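Local coordinates for methylated RNA-binding protein 1 (Saccharomyces cerevisiae S288c, PDB 4RCM), which recognises N6-methyladenosine in RNA through its YTH domain and lowers the stability of PHO4 mRNA by binding its 3'-UTR, at residues F120-P123 with P129-H132. Sequence-based numbering, arbitrary orientation.
Sequences FLIP and PITH
L121 and P129 face each other as an antiparallel, non-hydrogen-bonded pair, with their CA atoms 4.2 Å apart. One backbone hydrogen bond crosses next to this pair, from I130 N to F120 O at 2.8 Å. It is bent at the hydrogen (134°), although the nitrogen lies almost straight out from the carbonyl. The same oxygen takes a CH-O contact from P129 CA, 3.2 Å from F120 O. The F120 carbonyl therefore meets two neighbouring donors of the other segment. On the other side of the L121-P129 pair, I122 and K128 are joined by backbone hydrogen bonds, which completes a small two-stranded hairpin.

The side chains divide between two faces. L121 and P129 share one. L121 CD2 lies over the proline ring, 3.8 Å from P129 CG, and also reaches P129 CA. Its chi1 of -50° sets CG anti to the carbonyl carbon, and CD2 then turns across to the proline. M127 also touches L121 here. I122 points the other way, toward the 130-132 segment. Its CG1 comes within 4.0 Å of I130 CA, and its CD1 approaches I130 CB. F120 adds a looser contact, CB to I130 CG2 at 4.2 Å, while its ring leads away to helix 141-151.

After P129 the chain makes a 3-10 turn, closed by H132 N bonding to P129 O at 3.0 Å. The I130 side chain is about 8 Å from that of K22, which binds the N6-methyladenosine residue. Proline has no backbone N-H, but this costs the pair nothing, because the flanking bonds do the bonding. F120, I122 and I130 join the hairpin to helix 141-151 and strand 138-139, I130 also reaching helix 114-117, while L121 and P129 cover an outer face.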
loop_
_atom_site.group_PDB
_atom_site.type_symbol
_atom_site.label_atom_id
_atom_site.label_comp_id
_atom_site.label_asym_id
_atom_site.label_seq_id
_atom_site.Cartn_x
_atom_site.Cartn_y
_atom_site.Cartn_z
ATOM N N PHE A 120 -10.334 -4.191 -12.159
ATOM C CA PHE A 120 -9.225 -3.279 -12.511
ATOM C C PHE A 120 -8.051 -3.937 -13.183
ATOM O O PHE A 120 -7.311 -4.703 -12.553
ATOM C CB PHE A 120 -8.737 -2.584 -11.266
ATOM C CG PHE A 120 -9.799 -1.805 -10.597
ATOM C CD1 PHE A 120 -10.090 -0.515 -11.017
ATOM C CD2 PHE A 120 -10.554 -2.367 -9.603
ATOM C CE1 PHE A 120 -11.097 0.204 -10.416
ATOM C CE2 PHE A 120 -11.568 -1.658 -8.993
ATOM C CZ PHE A 120 -11.840 -0.365 -9.387
ATOM N N LEU A 121 -7.851 -3.615 -14.467
ATOM C CA LEU A 121 -6.897 -4.303 -15.289
ATOM C C LEU A 121 -5.724 -3.374 -15.493
ATOM O O LEU A 121 -5.921 -2.159 -15.669
ATOM C CB LEU A 121 -7.557 -4.712 -16.626
ATOM C CG LEU A 121 -8.891 -5.428 -16.400
ATOM C CD1 LEU A 121 -9.560 -5.842 -17.713
ATOM C CD2 LEU A 121 -8.704 -6.639 -15.489
ATOM N N ILE A 122 -4.519 -3.920 -15.436
ATOM C CA ILE A 122 -3.328 -3.106 -15.362
ATOM C C ILE A 122 -2.490 -3.192 -16.644
ATOM O O ILE A 122 -1.778 -4.164 -16.864
ATOM C CB ILE A 122 -2.449 -3.480 -14.150
ATOM C CG1 ILE A 122 -3.283 -3.501 -12.858
ATOM C CG2 ILE A 122 -1.261 -2.515 -14.035
ATOM C CD1 ILE A 122 -3.993 -2.187 -12.541
ATOM N N PRO A 123 -2.535 -2.134 -17.470
ATOM C CA PRO A 123 -1.915 -2.220 -18.784
ATOM C C PRO A 123 -0.472 -2.755 -18.810
ATOM O O PRO A 123 -0.102 -3.426 -19.773
ATOM C CB PRO A 123 -1.971 -0.768 -19.289
ATOM C CG PRO A 123 -3.131 -0.163 -18.602
ATOM C CD PRO A 123 -3.290 -0.872 -17.288
ATOM N N PRO A 129 -5.790 -8.451 -13.982
ATOM C CA PRO A 129 -6.383 -7.747 -12.869
ATOM C C PRO A 129 -5.348 -7.342 -11.809
ATOM O O PRO A 129 -4.272 -7.978 -11.705
ATOM C CB PRO A 129 -7.320 -8.760 -12.269
ATOM C CG PRO A 129 -7.653 -9.670 -13.411
ATOM C CD PRO A 129 -6.421 -9.756 -14.222
ATOM N N ILE A 130 -5.699 -6.324 -11.018
ATOM C CA ILE A 130 -4.826 -5.839 -9.956
ATOM C C ILE A 130 -4.473 -6.920 -8.901
ATOM O O ILE A 130 -3.392 -6.917 -8.328
ATOM C CB ILE A 130 -5.394 -4.562 -9.274
ATOM C CG1 ILE A 130 -4.295 -3.874 -8.450
ATOM C CG2 ILE A 130 -6.607 -4.889 -8.433
ATOM C CD1 ILE A 130 -4.727 -2.534 -7.888
ATOM N N THR A 131 -5.377 -7.833 -8.682
ATOM C CA THR A 131 -5.135 -8.960 -7.773
ATOM C C THR A 131 -3.970 -9.903 -8.180
ATOM O O THR A 131 -3.502 -10.710 -7.347
ATOM C CB THR A 131 -6.404 -9.787 -7.668
ATOM O OG1 THR A 131 -6.883 -10.061 -8.989
ATOM C CG2 THR A 131 -7.477 -9.020 -6.900
ATOM N N HIS A 132 -3.513 -9.800 -9.436
ATOM C CA HIS A 132 -2.327 -10.531 -9.929
ATOM C C HIS A 132 -0.998 -9.777 -9.823
ATOM O O HIS A 132 0.061 -10.292 -10.255
ATOM C CB HIS A 132 -2.533 -10.910 -11.400
ATOM C CG HIS A 132 -3.635 -11.889 -11.621
ATOM N ND1 HIS A 132 -3.478 -12.994 -12.417
ATOM C CD2 HIS A 132 -4.895 -11.947 -11.139
ATOM C CE1 HIS A 132 -4.606 -13.684 -12.432
ATOM N NE2 HIS A 132 -5.477 -13.078 -11.656
#